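Local structure of mandelate racemase/muconate lactonizing protein (Alicyclobacillus acidocaldarius LAA1, 3QLD) at residues Thr55-Cys60 / Asn104-Ala109; Val73-Arg78 / Glu96-Val101; Val89-Val94 / Ala114-Tyr119; Gly134-Glu139 / Val350-Gly355. The protein belongs to the mandelate racemase/muconate lactonizing family of the enolase superfamily, joining an N-terminal capping domain to a C-terminal TIM-barrel-like domain, with its own function unassigned. All coordinates share one frame; numbering follows the deposited sequence.

In the fold
Interactions 1, 2 and 3 lie in the N-terminal family region. Interaction 1 pairs the loop before helix 61-80 with the start of helix 105-123, interaction 2 pairs helix 61-80 with the inter-helix loop, and interaction 3 pairs that loop with a later part of helix 105-123, about 20 Å from interaction 1 between centres. Interaction 2, about 17 Å from interaction 1 and 13 Å from interaction 3 between centres, touches both: Leu98 packs on Val108, and Phe76 on Val94 and Val115. Interactions 1 and 2 also meet the second subunit. Interaction 4 lies beside strands 137-144 and 347-349 of the barrel, yet Gly355 touches Asp117 of interaction 3. Sulfate ions bind beside interaction 1, at Arg105.

Interaction 1. Residues Thr55-Cys60 / Asn104-Ala109; sequences TYTEEC and NRMSVA. With SO4 (sulfate ion), chain C; SO4 (sulfate ion), chain D.
This is a buried contact in which a glutamate carboxylate binds backbone N-H groups at the start of helix 105-123, joining it to the loop before helix 61-80 in the capping domain of an enolase-superfamily fold. Asn104 occupies the N-cap position but makes no side-chain capping bond; its ND2 donates to Arg102 O and to Glu58 O of the second subunit. Glu59 reaches the N-H groups of the first helical turn. Its CG lies anti to the carbonyl carbon and the chain is extended at chi2 (-180°), so the carboxylate arrives end-on. Both oxygens use their syn lone pairs: Glu59 OE2 accepts from Met106 N at 2.7 Å, nearly straight at 167°, and Glu59 OE1 from Ser107 N at 3.2 Å. The positive end of the helix dipole probably favours the ionised form of Glu59. Glu58 adds a water-mediated layer, its OE2 taking one water that accepts from Arg105 N and another that accepts from Asn104 N. The extended Met106, a selenomethionine, meets Thr57 tip to tip, with Met106 CE 3.3 Å from Thr57 OG1. Met106 CE also lies 3.8 Å from Tyr56 CE2, while Tyr56 OH bonds to Asp246. The extended Arg105 leads away to two sulfate ions, probably from the crystallisation liquor; Arg105 NH2 is modelled 2.3 Å from O1 of the chain C sulfate, a very short hydrogen bond.

Interaction 2. Residues Val73-Arg78 / Glu96-Val101; sequences VPRFAR and EALRDV
A salt bridge and apolar packing join helix 61-80 to the loop that precedes helix 105-123, in the N-terminal capping domain next to the second subunit. The ionic part is a side-on salt bridge between Arg75 and Asp100, which meet tip to tip. The arginine, extended from CG to NE, offers two nitrogens, one to each carboxylate oxygen: Arg75 NE donates to Asp100 OD1 at 3.1 Å and Arg75 NH2 to Asp100 OD2 at 3.2 Å. OD1 receives NE on its syn lone pair, whereas OD2 is met from above the carboxylate plane, in keeping with the 36° between the guanidinium and carboxylate planes. Asp100 puts CG in the crowded position between its backbone N and carbonyl carbon (chi1 67°). Further bonds fix the rotation of the guanidinium: NH1 donates to His71 O, and NH2 also forms a salt bridge with Glu53 of the second subunit.

Apolar contact flanks the charges. Val101 CG2 covers one face of the guanidinium toward its rim, 3.8 Å from Arg75 NE, and Leu98 CD2 packs 3.7 Å from Arg75 CB. The backbones are nearest at Phe76 and Ala97, CA to CA 5.7 Å.

The loop includes a type I beta turn from Leu98 to Val101, with Val101 N donating to Leu98 O. Around the contact, Phe76 packs on Ile111 and Val115 and Leu98 on Val108, all of helix 105-123, while Val73 packs on Trp373 and Val375 of strand 369-376.

Interaction 3. Residues Val89-Val94 / Ala114-Tyr119; sequences VDPRTV and AVWDWY
Pro91 is clasped between Trp116 and Tyr119 in a double CH-pi contact, which fastens the loop after helix 61-80 onto helix 105-123 of the capping domain. Its CB sits almost on the normal through the five-membered ring of Trp116, 3.5 Å from the centroid and only 5° off axis. Pro91 CD covers a face of the Tyr119 ring, 3.5 Å from Tyr119 CD2 and offset toward the rim. Val115 CG1 approaches Pro91 CB, and Val115 CG2 meets Val94 CG2 tip to tip. Val89 CB lies 3.8 Å from Trp118 CZ3, the two side chains crossing at about a right angle. Arg92 passes obliquely at Trp116, its guanidinium face turned to Trp116 CH2 with the planes 80° apart.

One shell out, Phe277 stacks edge-to-face with Trp116, and Asp38 accepts from Trp118 NE1. Val89 O, covered by the contact, has no polar partner in the model. The proline is presented by a turn that Asp90 shapes: its carbonyl O accepts from both Thr93 N and Thr93 OG1, while its carboxylate makes an Asx turn in which Asp90 OD1, met from above its plane, accepts from Arg92 N at 3.0 Å.

Interaction 4. Residues Gly134-Glu139 / Val350-Gly355; sequences GRDRVE and VPQCAG
Val350 and Val138 cross at about a right angle, with Val350 CG2 set 3.7 Å from Val138 CG1. Both branches lie anti to their own carbonyl carbon, and both CB atoms point across the contact. Val350 also presses on the backbone that leads into the strand: Val350 CB is 3.3 Å from Asp136 O and Val350 CG2 3.7 Å from Arg135 O. A single hydrogen bond links the two backbones, Val350 N donating to Asp136 O at 3.0 Å with an N-H...O angle of 153°. The donor stands above the carbonyl plane, 34° out of it. Farther out Asp136 and Gln352 cross obliquely, their carboxylate and amide planes 39° apart. Gln352, bent at chi2, brings NE2 only to within 4.0 Å of Asp136 OD1, a loose approach between two exposed side chains.

The contact continues the antiparallel pairing of strand 137-144 with strand 347-349 of the barrel, where Val138 and Ile348 share backbone hydrogen bonding. Beyond it, Val350 and Gln352 pack on Val128 of helix 127-130, and Pro351 packs on Val307, Leu310 and Ile311 of helix 303-313.

Interaction 1. Residues Thr55-Cys60 / Asn104-Ala109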
loop_
_atom_site.group_PDB
_atom_site.type_symbol
_atom_site.label_atom_id
_atom_site.label_comp_id
_atom_site.label_asym_id
_atom_site.label_seq_id
_atom_site.Cartn_x
_atom_site.Cartn_y
_atom_site.Cartn_z
ATOM N N THR A 55 0.950 -4.050 10.790
ATOM C CA THR A 55 -0.229 -3.679 11.615
ATOM C C THR A 55 -0.397 -2.169 11.762
ATOM O O THR A 55 -1.474 -1.672 12.125
ATOM C CB THR A 55 -0.157 -4.250 13.010
ATOM O OG1 THR A 55 1.046 -3.824 13.623
ATOM C CG2 THR A 55 -0.277 -5.794 13.020
ATOM N N TYR A 56 0.635 -1.414 11.457
ATOM C CA TYR A 56 0.488 0.041 11.361
ATOM C C TYR A 56 0.397 0.552 9.927
ATOM O O TYR A 56 -0.524 1.306 9.579
ATOM C CB TYR A 56 1.641 0.666 12.144
ATOM C CG TYR A 56 2.000 2.116 11.841
ATOM C CD1 TYR A 56 1.166 3.195 12.212
ATOM C CD2 TYR A 56 3.196 2.423 11.248
ATOM C CE1 TYR A 56 1.519 4.547 11.955
ATOM C CE2 TYR A 56 3.548 3.784 10.960
ATOM C CZ TYR A 56 2.708 4.832 11.341
ATOM O OH TYR A 56 3.115 6.146 11.091
ATOM N N THR A 57 1.317 0.128 9.052
ATOM C CA THR A 57 1.083 0.253 7.635
ATOM C C THR A 57 1.334 -1.106 6.939
ATOM O O THR A 57 1.589 -2.082 7.605
ATOM C CB THR A 57 1.940 1.321 6.936
ATOM O OG1 THR A 57 3.301 0.889 6.938
ATOM C CG2 THR A 57 1.836 2.722 7.666
ATOM N N GLU A 58 1.295 -1.100 5.611
ATOM C CA GLU A 58 1.326 -2.357 4.826
ATOM C C GLU A 58 2.757 -2.889 4.705
ATOM O O GLU A 58 2.941 -4.057 4.373
ATOM C CB GLU A 58 0.692 -2.168 3.448
ATOM C CG GLU A 58 1.517 -1.287 2.454
ATOM C CD GLU A 58 1.488 0.222 2.765
ATOM O OE1 GLU A 58 0.644 0.702 3.588
ATOM O OE2 GLU A 58 2.311 0.930 2.143
ATOM N N GLU A 59 3.749 -2.039 5.001
ATOM C CA GLU A 59 5.185 -2.465 4.951
ATOM C C GLU A 59 5.623 -3.131 6.261
ATOM O O GLU A 59 5.188 -2.759 7.347
ATOM C CB GLU A 59 6.087 -1.232 4.545
ATOM C CG GLU A 59 5.755 -0.674 3.105
ATOM C CD GLU A 59 6.685 0.508 2.810
ATOM O OE1 GLU A 59 7.827 0.214 2.413
ATOM O OE2 GLU A 59 6.312 1.655 3.095
ATOM N N CYS A 60 6.455 -4.165 6.186
ATOM C CA CYS A 60 7.018 -4.669 7.388
ATOM C C CYS A 60 8.480 -4.994 7.070
ATOM O O CYS A 60 8.929 -4.899 5.891
ATOM C CB CYS A 60 6.207 -5.884 7.917
ATOM S SG CYS A 60 6.326 -7.388 6.753
ATOM N N ASN A 104 5.324 1.524 -1.238
ATOM C CA ASN A 104 6.651 1.112 -0.654
ATOM C C ASN A 104 7.417 2.315 -0.150
ATOM O O ASN A 104 8.649 2.425 -0.310
ATOM C CB ASN A 104 7.465 0.358 -1.703
ATOM C CG ASN A 104 6.855 -1.046 -1.967
ATOM O OD1 ASN A 104 7.069 -1.971 -1.158
ATOM N ND2 ASN A 104 6.108 -1.188 -3.062
ATOM N N ARG A 105 6.676 3.257 0.436
ATOM C CA ARG A 105 7.309 4.541 0.749
ATOM C C ARG A 105 8.376 4.477 1.834
ATOM O O ARG A 105 9.317 5.280 1.784
ATOM C CB ARG A 105 6.269 5.590 1.076
ATOM C CG ARG A 105 5.600 6.040 -0.211
ATOM C CD ARG A 105 4.561 7.157 0.111
ATOM N NE ARG A 105 3.876 7.626 -1.111
ATOM C CZ ARG A 105 4.097 8.807 -1.705
ATOM N NH1 ARG A 105 4.938 9.719 -1.176
ATOM N NH2 ARG A 105 3.430 9.101 -2.821
HETATM N N MSE A 106 8.256 3.551 2.795
HETATM C CA MSE A 106 9.303 3.447 3.814
HETATM C C MSE A 106 10.624 2.887 3.252
HETATM O O MSE A 106 11.727 3.303 3.692
HETATM C CB MSE A 106 8.822 2.639 5.031
HETATM C CG MSE A 106 7.670 3.326 5.786
HETATM SE SE MSE A 106 6.885 2.019 6.983
HETATM C CE MSE A 106 5.556 3.129 7.856
ATOM N N SER A 107 10.515 1.964 2.296
ATOM C CA SER A 107 11.696 1.419 1.569
ATOM C C SER A 107 12.305 2.493 0.657
ATOM O O SER A 107 13.546 2.720 0.676
ATOM C CB SER A 107 11.309 0.159 0.759
ATOM O OG SER A 107 11.225 -0.856 1.707
ATOM N N VAL A 108 11.444 3.206 -0.057
ATOM C CA VAL A 108 11.888 4.287 -0.918
ATOM C C VAL A 108 12.613 5.339 -0.075
ATOM O O VAL A 108 13.703 5.821 -0.453
ATOM C CB VAL A 108 10.679 4.909 -1.702
ATOM C CG1 VAL A 108 11.045 6.282 -2.265
ATOM C CG2 VAL A 108 10.287 3.994 -2.900
ATOM N N ALA A 109 12.012 5.687 1.047
ATOM C CA ALA A 109 12.549 6.712 1.944
ATOM C C ALA A 109 13.941 6.320 2.451
ATOM O O ALA A 109 14.818 7.203 2.704
ATOM C CB ALA A 109 11.657 6.821 3.128
HETATM S S SO4 C . 3.107 12.159 -3.482
HETATM O O1 SO4 C . 3.525 10.951 -4.189
HETATM O O2 SO4 C . 3.646 12.142 -2.127
HETATM O O3 SO4 C . 3.663 13.350 -4.118
HETATM O O4 SO4 C . 1.641 12.198 -3.516
HETATM S S SO4 D . 1.936 5.696 -4.823
HETATM O O1 SO4 D . 0.859 4.771 -4.452
HETATM O O2 SO4 D . 2.850 5.104 -5.793
HETATM O O3 SO4 D . 1.356 6.869 -5.465
HETATM O O4 SO4 D . 2.680 6.114 -3.630
HETATM O O HOH W 1 3.802 3.141 1.329
HETATM O O HOH W 2 3.740 -0.481 0.055
#

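Interaction 2. Residues Val73-Arg78 / Glu96-Val101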
loop_
_atom_site.group_PDB
_atom_site.type_symbol
_atom_site.label_atom_id
_atom_site.label_comp_id
_atom_site.label_asym_id
_atom_site.label_seq_id
_atom_site.Cartn_x
_atom_site.Cartn_y
_atom_site.Cartn_z
ATOM N N VAL A 73 17.357 -1.196 -4.649
ATOM C CA VAL A 73 18.830 -1.019 -4.802
ATOM C C VAL A 73 19.273 -1.215 -6.246
ATOM O O VAL A 73 20.057 -0.371 -6.771
ATOM C CB VAL A 73 19.637 -1.786 -3.714
ATOM C CG1 VAL A 73 21.180 -1.680 -3.959
ATOM C CG2 VAL A 73 19.277 -1.201 -2.385
ATOM N N PRO A 74 18.729 -2.230 -6.962
ATOM C CA PRO A 74 19.092 -2.326 -8.382
ATOM C C PRO A 74 18.691 -1.115 -9.190
ATOM O O PRO A 74 19.451 -0.650 -10.066
ATOM C CB PRO A 74 18.348 -3.578 -8.840
ATOM C CG PRO A 74 18.426 -4.442 -7.605
ATOM C CD PRO A 74 17.986 -3.437 -6.538
ATOM N N ARG A 75 17.544 -0.549 -8.880
ATOM C CA ARG A 75 17.057 0.612 -9.610
ATOM C C ARG A 75 17.927 1.801 -9.337
ATOM O O ARG A 75 18.118 2.646 -10.248
ATOM C CB ARG A 75 15.611 0.950 -9.253
ATOM C CG ARG A 75 14.572 0.116 -10.065
ATOM C CD ARG A 75 13.217 0.479 -9.452
ATOM N NE ARG A 75 12.141 -0.122 -10.207
ATOM C CZ ARG A 75 11.769 -1.400 -10.136
ATOM N NH1 ARG A 75 12.426 -2.253 -9.351
ATOM N NH2 ARG A 75 10.737 -1.823 -10.905
ATOM N N PHE A 76 18.391 1.910 -8.086
ATOM C CA PHE A 76 19.244 3.018 -7.639
ATOM C C PHE A 76 20.640 2.918 -8.294
ATOM O O PHE A 76 21.159 3.924 -8.743
ATOM C CB PHE A 76 19.285 3.032 -6.106
ATOM C CG PHE A 76 20.249 4.008 -5.509
ATOM C CD1 PHE A 76 21.239 3.554 -4.599
ATOM C CD2 PHE A 76 20.179 5.371 -5.807
ATOM C CE1 PHE A 76 22.112 4.407 -4.025
ATOM C CE2 PHE A 76 21.106 6.256 -5.263
ATOM C CZ PHE A 76 22.061 5.789 -4.341
ATOM N N ALA A 77 21.218 1.720 -8.370
ATOM C CA ALA A 77 22.473 1.473 -9.105
ATOM C C ALA A 77 22.347 1.869 -10.560
ATOM O O ALA A 77 23.244 2.482 -11.121
ATOM C CB ALA A 77 22.849 0.004 -9.028
ATOM N N ARG A 78 21.223 1.529 -11.183
ATOM C CA ARG A 78 21.036 1.867 -12.592
ATOM C C ARG A 78 21.086 3.390 -12.743
ATOM O O ARG A 78 21.763 3.902 -13.653
ATOM C CB ARG A 78 19.728 1.266 -13.148
ATOM C CG ARG A 78 19.469 1.491 -14.671
ATOM C CD ARG A 78 18.121 0.821 -15.134
ATOM N NE ARG A 78 16.948 1.638 -14.752
ATOM C CZ ARG A 78 15.805 1.165 -14.221
ATOM N NH1 ARG A 78 15.652 -0.136 -13.985
ATOM N NH2 ARG A 78 14.809 1.996 -13.912
ATOM N N GLU A 96 13.557 10.027 -8.571
ATOM C CA GLU A 96 13.308 9.744 -9.952
ATOM C C GLU A 96 13.871 8.369 -10.352
ATOM O O GLU A 96 13.333 7.720 -11.277
ATOM C CB GLU A 96 13.772 10.911 -10.852
ATOM C CG GLU A 96 14.914 10.629 -11.839
ATOM C CD GLU A 96 15.708 11.916 -12.182
ATOM O OE1 GLU A 96 16.775 11.808 -12.850
ATOM O OE2 GLU A 96 15.252 13.027 -11.776
ATOM N N ALA A 97 14.876 7.865 -9.641
ATOM C CA ALA A 97 15.346 6.483 -9.922
ATOM C C ALA A 97 14.224 5.477 -9.644
ATOM O O ALA A 97 14.234 4.356 -10.170
ATOM C CB ALA A 97 16.503 6.127 -9.054
ATOM N N LEU A 98 13.311 5.879 -8.767
ATOM C CA LEU A 98 12.289 4.955 -8.229
ATOM C C LEU A 98 10.887 5.373 -8.659
ATOM O O LEU A 98 9.887 4.876 -8.092
ATOM C CB LEU A 98 12.376 4.906 -6.710
ATOM C CG LEU A 98 13.769 4.583 -6.139
ATOM C CD1 LEU A 98 13.752 4.652 -4.569
ATOM C CD2 LEU A 98 14.278 3.237 -6.621
ATOM N N ARG A 99 10.801 6.261 -9.659
ATOM C CA ARG A 99 9.497 6.867 -9.975
ATOM C C ARG A 99 8.461 5.820 -10.438
ATOM O O ARG A 99 7.282 6.075 -10.289
ATOM C CB ARG A 99 9.628 7.988 -11.018
ATOM C CG ARG A 99 10.084 7.438 -12.400
ATOM C CD ARG A 99 10.790 8.499 -13.224
ATOM N NE ARG A 99 10.952 8.106 -14.625
ATOM C CZ ARG A 99 11.805 8.687 -15.474
ATOM N NH1 ARG A 99 12.602 9.678 -15.064
ATOM N NH2 ARG A 99 11.878 8.271 -16.735
ATOM N N ASP A 100 8.887 4.671 -10.977
ATOM C CA ASP A 100 7.950 3.631 -11.437
ATOM C C ASP A 100 7.474 2.679 -10.362
ATOM O O ASP A 100 6.695 1.809 -10.667
ATOM C CB ASP A 100 8.541 2.755 -12.529
ATOM C CG ASP A 100 9.724 1.873 -12.057
ATOM O OD1 ASP A 100 10.545 2.319 -11.209
ATOM O OD2 ASP A 100 9.893 0.738 -12.576
ATOM N N VAL A 101 8.017 2.770 -9.160
ATOM C CA VAL A 101 7.538 1.949 -8.012
ATOM C C VAL A 101 6.253 2.569 -7.407
ATOM O O VAL A 101 6.218 3.778 -7.034
ATOM C CB VAL A 101 8.608 1.853 -6.922
ATOM C CG1 VAL A 101 8.054 1.151 -5.694
ATOM C CG2 VAL A 101 9.875 1.107 -7.469
#

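Interaction 3. Residues Val89-Val94 / Ala114-Tyr119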
loop_
_atom_site.group_PDB
_atom_site.type_symbol
_atom_site.label_atom_id
_atom_site.label_comp_id
_atom_site.label_asym_id
_atom_site.label_seq_id
_atom_site.Cartn_x
_atom_site.Cartn_y
_atom_site.Cartn_z
ATOM N N VAL A 89 25.773 14.107 -7.669
ATOM C CA VAL A 89 24.544 13.428 -7.280
ATOM C C VAL A 89 23.738 14.399 -6.419
ATOM O O VAL A 89 24.158 14.761 -5.326
ATOM C CB VAL A 89 24.809 12.094 -6.563
ATOM C CG1 VAL A 89 23.512 11.422 -6.236
ATOM C CG2 VAL A 89 25.664 11.179 -7.439
ATOM N N ASP A 90 22.597 14.839 -6.949
ATOM C CA ASP A 90 21.696 15.770 -6.276
ATOM C C ASP A 90 20.648 14.934 -5.470
ATOM O O ASP A 90 19.836 14.225 -6.081
ATOM C CB ASP A 90 21.008 16.656 -7.329
ATOM C CG ASP A 90 20.084 17.715 -6.715
ATOM O OD1 ASP A 90 19.943 17.771 -5.466
ATOM O OD2 ASP A 90 19.504 18.526 -7.494
ATOM N N PRO A 91 20.687 14.979 -4.118
ATOM C CA PRO A 91 19.705 14.170 -3.358
ATOM C C PRO A 91 18.284 14.572 -3.667
ATOM O O PRO A 91 17.359 13.825 -3.382
ATOM C CB PRO A 91 19.998 14.483 -1.888
ATOM C CG PRO A 91 21.005 15.602 -1.890
ATOM C CD PRO A 91 21.585 15.750 -3.245
ATOM N N ARG A 92 18.110 15.765 -4.226
ATOM C CA ARG A 92 16.768 16.284 -4.549
ATOM C C ARG A 92 16.044 15.474 -5.606
ATOM O O ARG A 92 14.810 15.480 -5.669
ATOM C CB ARG A 92 16.827 17.785 -4.946
ATOM C CG ARG A 92 16.997 18.706 -3.718
ATOM C CD ARG A 92 17.250 20.163 -4.110
ATOM N NE ARG A 92 17.698 21.026 -3.002
ATOM C CZ ARG A 92 16.929 21.489 -1.998
ATOM N NH1 ARG A 92 15.630 21.150 -1.896
ATOM N NH2 ARG A 92 17.473 22.284 -1.068
ATOM N N THR A 93 16.798 14.766 -6.428
ATOM C CA THR A 93 16.251 14.114 -7.560
ATOM C C THR A 93 16.295 12.592 -7.490
ATOM O O THR A 93 15.901 11.913 -8.436
ATOM C CB THR A 93 16.947 14.586 -8.815
ATOM O OG1 THR A 93 18.270 14.069 -8.856
ATOM C CG2 THR A 93 17.009 16.148 -8.847
ATOM N N VAL A 94 16.804 12.056 -6.400
ATOM C CA VAL A 94 17.043 10.614 -6.329
ATOM C C VAL A 94 15.719 9.825 -6.466
ATOM O O VAL A 94 15.722 8.729 -7.047
ATOM C CB VAL A 94 17.968 10.205 -5.117
ATOM C CG1 VAL A 94 17.344 10.578 -3.852
ATOM C CG2 VAL A 94 18.252 8.732 -5.139
ATOM N N ALA A 114 19.311 8.106 2.925
ATOM C CA ALA A 114 20.749 7.744 2.995
ATOM C C ALA A 114 21.494 8.633 1.980
ATOM O O ALA A 114 22.639 9.075 2.246
ATOM C CB ALA A 114 20.920 6.273 2.695
ATOM N N VAL A 115 20.879 8.931 0.822
ATOM C CA VAL A 115 21.549 9.792 -0.160
ATOM C C VAL A 115 21.707 11.265 0.357
ATOM O O VAL A 115 22.785 11.889 0.210
ATOM C CB VAL A 115 20.856 9.749 -1.501
ATOM C CG1 VAL A 115 21.495 10.713 -2.499
ATOM C CG2 VAL A 115 20.940 8.343 -2.047
ATOM N N TRP A 116 20.651 11.800 0.961
ATOM C CA TRP A 116 20.729 13.091 1.670
ATOM C C TRP A 116 21.841 13.095 2.721
ATOM O O TRP A 116 22.565 14.108 2.904
ATOM C CB TRP A 116 19.389 13.418 2.341
ATOM C CG TRP A 116 18.422 14.132 1.448
ATOM C CD1 TRP A 116 17.385 13.590 0.748
ATOM C CD2 TRP A 116 18.375 15.545 1.191
ATOM N NE1 TRP A 116 16.714 14.567 0.044
ATOM C CE2 TRP A 116 17.289 15.779 0.324
ATOM C CE3 TRP A 116 19.137 16.639 1.641
ATOM C CZ2 TRP A 116 16.957 17.055 -0.135
ATOM C CZ3 TRP A 116 18.812 17.933 1.155
ATOM C CH2 TRP A 116 17.730 18.113 0.284
ATOM N N ASP A 117 21.965 11.976 3.424
ATOM C CA ASP A 117 22.864 11.861 4.536
ATOM C C ASP A 117 24.282 11.812 3.981
ATOM O O ASP A 117 25.181 12.466 4.519
ATOM C CB ASP A 117 22.523 10.602 5.367
ATOM C CG ASP A 117 23.327 10.497 6.643
ATOM O OD1 ASP A 117 22.904 11.081 7.679
ATOM O OD2 ASP A 117 24.401 9.805 6.587
ATOM N N TRP A 118 24.484 11.013 2.933
ATOM C CA TRP A 118 25.793 10.902 2.277
ATOM C C TRP A 118 26.175 12.274 1.754
ATOM O O TRP A 118 27.311 12.712 1.973
ATOM C CB TRP A 118 25.756 9.907 1.115
ATOM C CG TRP A 118 26.860 10.153 0.121
ATOM C CD1 TRP A 118 28.176 9.730 0.246
ATOM C CD2 TRP A 118 26.788 10.904 -1.094
ATOM N NE1 TRP A 118 28.893 10.132 -0.840
ATOM C CE2 TRP A 118 28.083 10.873 -1.672
ATOM C CE3 TRP A 118 25.748 11.588 -1.774
ATOM C CZ2 TRP A 118 28.374 11.501 -2.892
ATOM C CZ3 TRP A 118 26.028 12.190 -2.996
ATOM C CH2 TRP A 118 27.348 12.173 -3.529
ATOM N N TYR A 119 25.219 12.986 1.146
ATOM C CA TYR A 119 25.491 14.268 0.525
ATOM C C TYR A 119 25.959 15.320 1.540
ATOM O O TYR A 119 26.902 16.082 1.247
ATOM C CB TYR A 119 24.267 14.774 -0.283
ATOM C CG TYR A 119 24.475 16.120 -0.935
ATOM C CD1 TYR A 119 24.246 17.298 -0.215
ATOM C CD2 TYR A 119 24.942 16.221 -2.232
ATOM C CE1 TYR A 119 24.468 18.568 -0.806
ATOM C CE2 TYR A 119 25.161 17.483 -2.849
ATOM C CZ TYR A 119 24.910 18.641 -2.114
ATOM O OH TYR A 119 25.117 19.873 -2.689
#

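Interaction 4. Residues Gly134-Glu139 / Val350-Gly355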
loop_
_atom_site.group_PDB
_atom_site.type_symbol
_atom_site.label_atom_id
_atom_site.label_comp_id
_atom_site.label_asym_id
_atom_site.label_seq_id
_atom_site.Cartn_x
_atom_site.Cartn_y
_atom_site.Cartn_z
ATOM N N GLY A 134 15.346 25.350 10.882
ATOM C CA GLY A 134 15.844 26.500 11.621
ATOM C C GLY A 134 15.895 26.275 13.110
ATOM O O GLY A 134 16.899 26.598 13.743
ATOM N N ARG A 135 14.832 25.732 13.692
ATOM C CA ARG A 135 14.784 25.542 15.149
ATOM C C ARG A 135 16.075 24.867 15.669
ATOM O O ARG A 135 16.626 23.972 15.023
ATOM C CB ARG A 135 13.559 24.719 15.502
ATOM C CG ARG A 135 12.465 24.987 14.519
ATOM C CD ARG A 135 11.336 23.992 14.525
ATOM N NE ARG A 135 10.088 24.693 14.786
ATOM C CZ ARG A 135 9.589 24.837 16.011
ATOM N NH1 ARG A 135 10.237 24.297 17.046
ATOM N NH2 ARG A 135 8.443 25.489 16.204
ATOM N N ASP A 136 16.571 25.300 16.827
ATOM C CA ASP A 136 17.818 24.746 17.336
ATOM C C ASP A 136 17.545 23.649 18.327
ATOM O O ASP A 136 18.370 22.779 18.530
ATOM C CB ASP A 136 18.682 25.853 17.972
ATOM C CG ASP A 136 19.507 26.598 16.931
ATOM O OD1 ASP A 136 20.505 25.988 16.462
ATOM O OD2 ASP A 136 19.157 27.762 16.583
ATOM N N ARG A 137 16.360 23.708 18.932
ATOM C CA ARG A 137 15.876 22.721 19.893
ATOM C C ARG A 137 14.403 22.384 19.619
ATOM O O ARG A 137 13.694 23.162 18.948
ATOM C CB ARG A 137 15.960 23.264 21.292
ATOM C CG ARG A 137 17.348 23.580 21.689
ATOM C CD ARG A 137 17.358 24.202 23.083
ATOM N NE ARG A 137 18.748 24.390 23.488
ATOM C CZ ARG A 137 19.197 24.321 24.744
ATOM N NH1 ARG A 137 18.360 24.071 25.755
ATOM N NH2 ARG A 137 20.502 24.503 24.982
ATOM N N VAL A 138 13.974 21.226 20.123
ATOM C CA VAL A 138 12.588 20.774 19.974
ATOM C C VAL A 138 12.087 20.224 21.291
ATOM O O VAL A 138 12.861 19.608 22.057
ATOM C CB VAL A 138 12.436 19.725 18.832
ATOM C CG1 VAL A 138 12.955 20.311 17.456
ATOM C CG2 VAL A 138 13.232 18.489 19.182
ATOM N N GLU A 139 10.802 20.441 21.590
ATOM C CA GLU A 139 10.254 19.888 22.807
ATOM C C GLU A 139 9.715 18.484 22.541
ATOM O O GLU A 139 9.341 18.205 21.418
ATOM C CB GLU A 139 9.071 20.665 23.305
ATOM C CG GLU A 139 9.147 22.175 23.255
ATOM C CD GLU A 139 7.846 22.758 23.810
ATOM O OE1 GLU A 139 6.797 22.689 23.108
ATOM O OE2 GLU A 139 7.872 23.249 24.950
ATOM N N VAL A 350 18.534 19.741 18.406
ATOM C CA VAL A 350 18.566 19.338 17.020
ATOM C C VAL A 350 19.978 19.003 16.545
ATOM O O VAL A 350 20.849 19.847 16.610
ATOM C CB VAL A 350 17.940 20.456 16.163
ATOM C CG1 VAL A 350 18.120 20.222 14.651
ATOM C CG2 VAL A 350 16.484 20.624 16.519
ATOM N N PRO A 351 20.195 17.759 16.026
ATOM C CA PRO A 351 21.467 17.314 15.445
ATOM C C PRO A 351 22.030 18.248 14.356
ATOM O O PRO A 351 21.353 18.592 13.346
ATOM C CB PRO A 351 21.111 15.934 14.818
ATOM C CG PRO A 351 20.033 15.393 15.772
ATOM C CD PRO A 351 19.224 16.642 16.170
ATOM N N GLN A 352 23.287 18.636 14.549
ATOM C CA GLN A 352 23.961 19.491 13.584
ATOM C C GLN A 352 24.939 18.723 12.704
ATOM O O GLN A 352 25.660 19.327 11.922
ATOM C CB GLN A 352 24.660 20.671 14.316
ATOM C CG GLN A 352 23.665 21.620 14.995
ATOM C CD GLN A 352 22.748 22.368 14.003
ATOM O OE1 GLN A 352 23.115 22.666 12.827
ATOM N NE2 GLN A 352 21.551 22.646 14.450
ATOM N N CYS A 353 24.925 17.395 12.785
ATOM C CA CYS A 353 25.832 16.569 11.993
ATOM C C CYS A 353 25.676 16.794 10.499
ATOM O O CYS A 353 24.556 16.905 9.978
ATOM C CB CYS A 353 25.656 15.083 12.329
ATOM S SG CYS A 353 23.861 14.560 12.278
ATOM N N ALA A 354 26.816 16.877 9.816
ATOM C CA ALA A 354 26.888 16.784 8.379
ATOM C C ALA A 354 26.819 15.284 8.141
ATOM O O ALA A 354 27.854 14.641 7.896
ATOM C CB ALA A 354 28.243 17.334 7.836
ATOM N N GLY A 355 25.618 14.713 8.255
ATOM C CA GLY A 355 25.486 13.267 8.125
ATOM C C GLY A 355 25.677 12.543 9.448
ATOM O O GLY A 355 26.493 12.930 10.282
#